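Class I phosphodiesterase PDEB1 (Leishmania major, PDB 2R8Q) is a class I phosphodiesterase whose all-helical catalytic domain, of the HD phosphodiesterase superfamily, holds a zinc and a magnesium ion and binds 3-isobutyl-1-methylxanthine. Local coordinates at residues Asp57-Trp68 and Glu80-Arg91. Sequence-based numbering, arbitrary orientation.
Sequences DAAAGVVYNLLW and EQTLLNFILQCR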
loop_
_atom_site.group_PDB
_atom_site.type_symbol
_atom_site.label_atom_id
_atom_site.label_comp_id
_atom_site.label_asym_id
_atom_site.label_seq_id
_atom_site.Cartn_x
_atom_site.Cartn_y
_atom_site.Cartn_z
ATOM N N ASP A 57 5.445 20.687 -18.439
ATOM C CA ASP A 57 5.491 20.022 -19.740
ATOM C C ASP A 57 6.944 19.940 -20.203
ATOM O O ASP A 57 7.383 18.922 -20.744
ATOM C CB ASP A 57 4.662 20.787 -20.784
ATOM C CG ASP A 57 3.167 20.664 -20.559
ATOM O OD1 ASP A 57 2.718 19.639 -20.008
ATOM O OD2 ASP A 57 2.432 21.594 -20.958
ATOM N N ALA A 58 7.697 21.015 -19.989
ATOM C CA ALA A 58 9.101 21.034 -20.378
ATOM C C ALA A 58 9.885 19.972 -19.598
ATOM O O ALA A 58 10.730 19.283 -20.157
ATOM C CB ALA A 58 9.692 22.425 -20.136
ATOM N N ALA A 59 9.600 19.842 -18.306
ATOM C CA ALA A 59 10.286 18.850 -17.480
ATOM C C ALA A 59 9.978 17.434 -17.966
ATOM O O ALA A 59 10.854 16.571 -17.989
ATOM C CB ALA A 59 9.869 19.010 -16.021
ATOM N N ALA A 60 8.728 17.196 -18.342
ATOM C CA ALA A 60 8.327 15.888 -18.850
ATOM C C ALA A 60 9.063 15.645 -20.168
ATOM O O ALA A 60 9.448 14.517 -20.484
ATOM C CB ALA A 60 6.826 15.860 -19.079
ATOM N N GLY A 61 9.254 16.719 -20.928
ATOM C CA GLY A 61 9.945 16.618 -22.201
ATOM C C GLY A 61 11.413 16.283 -22.032
ATOM O O GLY A 61 12.002 15.597 -22.868
ATOM N N VAL A 62 12.015 16.777 -20.952
ATOM C CA VAL A 62 13.413 16.502 -20.675
ATOM C C VAL A 62 13.593 14.999 -20.505
ATOM O O VAL A 62 14.454 14.391 -21.141
ATOM C CB VAL A 62 13.880 17.224 -19.387
ATOM C CG1 VAL A 62 15.267 16.755 -18.983
ATOM C CG2 VAL A 62 13.876 18.733 -19.618
ATOM N N VAL A 63 12.765 14.391 -19.662
ATOM C CA VAL A 63 12.885 12.957 -19.440
ATOM C C VAL A 63 12.495 12.126 -20.657
ATOM O O VAL A 63 13.120 11.102 -20.919
ATOM C CB VAL A 63 12.063 12.496 -18.210
ATOM C CG1 VAL A 63 12.679 13.064 -16.942
ATOM C CG2 VAL A 63 10.629 12.927 -18.341
ATOM N N TYR A 64 11.474 12.546 -21.401
ATOM C CA TYR A 64 11.089 11.773 -22.579
ATOM C C TYR A 64 12.219 11.774 -23.601
ATOM O O TYR A 64 12.551 10.735 -24.174
ATOM C CB TYR A 64 9.814 12.326 -23.228
ATOM C CG TYR A 64 9.442 11.574 -24.492
ATOM C CD1 TYR A 64 9.958 11.954 -25.734
ATOM C CD2 TYR A 64 8.656 10.425 -24.435
ATOM C CE1 TYR A 64 9.707 11.200 -26.883
ATOM C CE2 TYR A 64 8.399 9.664 -25.577
ATOM C CZ TYR A 64 8.931 10.056 -26.794
ATOM O OH TYR A 64 8.709 9.286 -27.917
ATOM N N ASN A 65 12.813 12.940 -23.822
ATOM C CA ASN A 65 13.905 13.065 -24.781
ATOM C C ASN A 65 15.113 12.245 -24.331
ATOM O O ASN A 65 15.673 11.459 -25.100
ATOM C CB ASN A 65 14.315 14.532 -24.919
ATOM C CG ASN A 65 15.321 14.751 -26.029
ATOM O OD1 ASN A 65 14.951 14.935 -27.192
ATOM N ND2 ASN A 65 16.602 14.716 -25.683
ATOM N N LEU A 66 15.504 12.427 -23.075
ATOM C CA LEU A 66 16.655 11.721 -22.534
ATOM C C LEU A 66 16.489 10.207 -22.587
ATOM O O LEU A 66 17.380 9.500 -23.057
ATOM C CB LEU A 66 16.911 12.155 -21.088
ATOM C CG LEU A 66 18.124 11.513 -20.406
ATOM C CD1 LEU A 66 19.406 11.936 -21.112
ATOM C CD2 LEU A 66 18.164 11.937 -18.944
ATOM N N LEU A 67 15.349 9.712 -22.117
ATOM C CA LEU A 67 15.117 8.273 -22.103
ATOM C C LEU A 67 14.896 7.660 -23.481
ATOM O O LEU A 67 15.484 6.628 -23.795
ATOM C CB LEU A 67 13.946 7.934 -21.179
ATOM C CG LEU A 67 14.183 8.270 -19.701
ATOM C CD1 LEU A 67 13.032 7.725 -18.877
ATOM C CD2 LEU A 67 15.502 7.669 -19.226
ATOM N N TRP A 68 14.067 8.278 -24.315
ATOM C CA TRP A 68 13.845 7.699 -25.635
ATOM C C TRP A 68 15.110 7.698 -26.481
ATOM O O TRP A 68 15.439 6.697 -27.122
ATOM C CB TRP A 68 12.742 8.431 -26.399
ATOM C CG TRP A 68 12.501 7.784 -27.726
ATOM C CD1 TRP A 68 12.923 8.227 -28.949
ATOM C CD2 TRP A 68 11.897 6.507 -27.949
ATOM N NE1 TRP A 68 12.624 7.296 -29.918
ATOM C CE2 TRP A 68 11.995 6.230 -29.330
ATOM C CE3 TRP A 68 11.285 5.563 -27.112
ATOM C CZ2 TRP A 68 11.504 5.048 -29.896
ATOM C CZ3 TRP A 68 10.796 4.387 -27.672
ATOM C CH2 TRP A 68 10.911 4.142 -29.053
ATOM N N GLU A 80 6.999 4.323 -27.951
ATOM C CA GLU A 80 7.098 5.758 -27.699
ATOM C C GLU A 80 5.961 6.320 -26.857
ATOM O O GLU A 80 6.199 6.996 -25.855
ATOM C CB GLU A 80 7.154 6.518 -29.028
ATOM C CG GLU A 80 8.435 6.300 -29.810
ATOM C CD GLU A 80 8.388 6.916 -31.194
ATOM O OE1 GLU A 80 7.583 6.447 -32.028
ATOM O OE2 GLU A 80 9.154 7.870 -31.449
ATOM N N GLN A 81 4.725 6.050 -27.264
ATOM C CA GLN A 81 3.571 6.555 -26.536
ATOM C C GLN A 81 3.461 5.939 -25.145
ATOM O O GLN A 81 2.964 6.575 -24.220
ATOM C CB GLN A 81 2.284 6.303 -27.328
ATOM C CG GLN A 81 1.039 6.899 -26.681
ATOM C CD GLN A 81 -0.166 6.867 -27.600
ATOM O OE1 GLN A 81 -0.143 7.443 -28.683
ATOM N NE2 GLN A 81 -1.224 6.190 -27.171
ATOM N N THR A 82 3.925 4.703 -24.992
ATOM C CA THR A 82 3.869 4.059 -23.686
ATOM C C THR A 82 4.785 4.812 -22.729
ATOM O O THR A 82 4.406 5.093 -21.593
ATOM C CB THR A 82 4.322 2.594 -23.760
ATOM O OG1 THR A 82 3.536 1.899 -24.738
ATOM C CG2 THR A 82 4.145 1.919 -22.409
ATOM N N LEU A 83 5.990 5.131 -23.194
ATOM C CA LEU A 83 6.950 5.868 -22.374
ATOM C C LEU A 83 6.395 7.234 -21.970
ATOM O O LEU A 83 6.482 7.625 -20.805
ATOM C CB LEU A 83 8.267 6.062 -23.129
ATOM C CG LEU A 83 9.330 6.916 -22.431
ATOM C CD1 LEU A 83 9.722 6.267 -21.106
ATOM C CD2 LEU A 83 10.543 7.064 -23.326
ATOM N N LEU A 84 5.827 7.964 -22.927
ATOM C CA LEU A 84 5.283 9.283 -22.622
ATOM C C LEU A 84 4.114 9.179 -21.641
ATOM O O LEU A 84 4.018 9.970 -20.697
ATOM C CB LEU A 84 4.853 10.002 -23.911
ATOM C CG LEU A 84 4.392 11.458 -23.757
ATOM C CD1 LEU A 84 5.444 12.278 -23.000
ATOM C CD2 LEU A 84 4.142 12.061 -25.139
ATOM N N ASN A 85 3.226 8.208 -21.850
ATOM C CA ASN A 85 2.099 8.034 -20.937
ATOM C C ASN A 85 2.619 7.747 -19.533
ATOM O O ASN A 85 2.088 8.263 -18.551
ATOM C CB ASN A 85 1.192 6.880 -21.372
ATOM C CG ASN A 85 0.305 7.240 -22.550
ATOM O OD1 ASN A 85 0.026 8.416 -22.802
ATOM N ND2 ASN A 85 -0.162 6.220 -23.267
ATOM N N PHE A 86 3.650 6.911 -19.441
ATOM C CA PHE A 86 4.235 6.569 -18.142
ATOM C C PHE A 86 4.750 7.831 -17.449
ATOM O O PHE A 86 4.456 8.075 -16.279
ATOM C CB PHE A 86 5.380 5.568 -18.328
ATOM C CG PHE A 86 6.154 5.284 -17.069
ATOM C CD1 PHE A 86 5.615 4.469 -16.074
ATOM C CD2 PHE A 86 7.417 5.831 -16.881
ATOM C CE1 PHE A 86 6.330 4.204 -14.910
ATOM C CE2 PHE A 86 8.144 5.573 -15.719
ATOM C CZ PHE A 86 7.598 4.759 -14.735
ATOM N N ILE A 87 5.510 8.640 -18.177
ATOM C CA ILE A 87 6.046 9.876 -17.614
ATOM C C ILE A 87 4.906 10.764 -17.107
ATOM O O ILE A 87 4.977 11.311 -16.007
ATOM C CB ILE A 87 6.874 10.637 -18.669
ATOM C CG1 ILE A 87 8.113 9.817 -19.033
ATOM C CG2 ILE A 87 7.268 12.014 -18.143
ATOM C CD1 ILE A 87 8.871 10.342 -20.241
ATOM N N LEU A 88 3.841 10.886 -17.894
ATOM C CA LEU A 88 2.712 11.724 -17.496
ATOM C C LEU A 88 1.896 11.139 -16.349
ATOM O O LEU A 88 1.332 11.884 -15.551
ATOM C CB LEU A 88 1.807 12.001 -18.700
ATOM C CG LEU A 88 2.455 12.870 -19.783
ATOM C CD1 LEU A 88 1.537 12.957 -20.990
ATOM C CD2 LEU A 88 2.736 14.262 -19.218
ATOM N N GLN A 89 1.820 9.811 -16.267
ATOM C CA GLN A 89 1.088 9.180 -15.176
ATOM C C GLN A 89 1.879 9.406 -13.889
ATOM O O GLN A 89 1.300 9.583 -12.818
ATOM C CB GLN A 89 0.898 7.681 -15.438
ATOM C CG GLN A 89 -0.142 7.368 -16.524
ATOM C CD GLN A 89 -1.577 7.622 -16.076
ATOM O OE1 GLN A 89 -1.825 8.180 -15.007
ATOM N NE2 GLN A 89 -2.536 7.211 -16.907
ATOM N N CYS A 90 3.206 9.404 -13.996
ATOM C CA CYS A 90 4.046 9.658 -12.827
ATOM C C CYS A 90 3.858 11.114 -12.393
ATOM O O CYS A 90 3.631 11.405 -11.216
ATOM C CB CYS A 90 5.527 9.416 -13.151
ATOM S SG CYS A 90 6.040 7.674 -13.255
ATOM N N ARG A 91 3.939 12.029 -13.353
ATOM C CA ARG A 91 3.799 13.450 -13.067
ATOM C C ARG A 91 2.509 13.764 -12.310
ATOM O O ARG A 91 2.502 14.577 -11.382
ATOM C CB ARG A 91 3.851 14.248 -14.374
ATOM C CG ARG A 91 3.952 15.751 -14.169
ATOM C CD ARG A 91 4.027 16.495 -15.492
ATOM N NE ARG A 91 2.757 16.462 -16.214
ATOM C CZ ARG A 91 2.544 17.080 -17.371
ATOM N NH1 ARG A 91 3.516 17.777 -17.940
ATOM N NH2 ARG A 91 1.350 17.017 -17.949
HETATM O O HOH W 1 0.756 17.789 -20.689
HETATM O O HOH W 2 10.299 9.954 -30.179
#
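The helical segments 57-68 and 80-91 run roughly antiparallel, at 142°, with their axes 10.0 Å apart at closest approach; Ala60 lies level with Ile87 and Trp68 with Glu80. Tyr64 is a knob in the hole formed by Glu80, Leu83, Leu84 and Ile87. With CG anti to the backbone N (chi1 177°), its ring reaches across to the other helix. The Glu80 carbonyl O lies in the ring plane at its edge, 3.5 Å from Tyr64 CE2. A water links Tyr64 OH to Glu80 OE2. Glu80 CG sits over one face of Trp68, a CH-pi contact 3.4 Å from the centroid of the six-membered ring. Leu83 CD2 packs against CB of both Leu67 and Trp68. Further along, Ile87 CG2 presses tightly on Val63 CG2 (3.5 Å) and also meets Ala60 CB. At the far end Arg91 NH1 forms a salt bridge to Asp57 OD1 (2.9 Å, N-H...O 157°), met on the anti side and somewhat out of the carboxylate plane. A second water joins the same OD1 to Arg91 NH2, and Leu88 CD2 lies over the guanidinium centre. Helix 102-118, which carries zinc ligand His104, packs on Val63 and Arg91. This is an antiparallel helix pair in the all-helical phosphodiesterase catalytic fold, set back from the metal site.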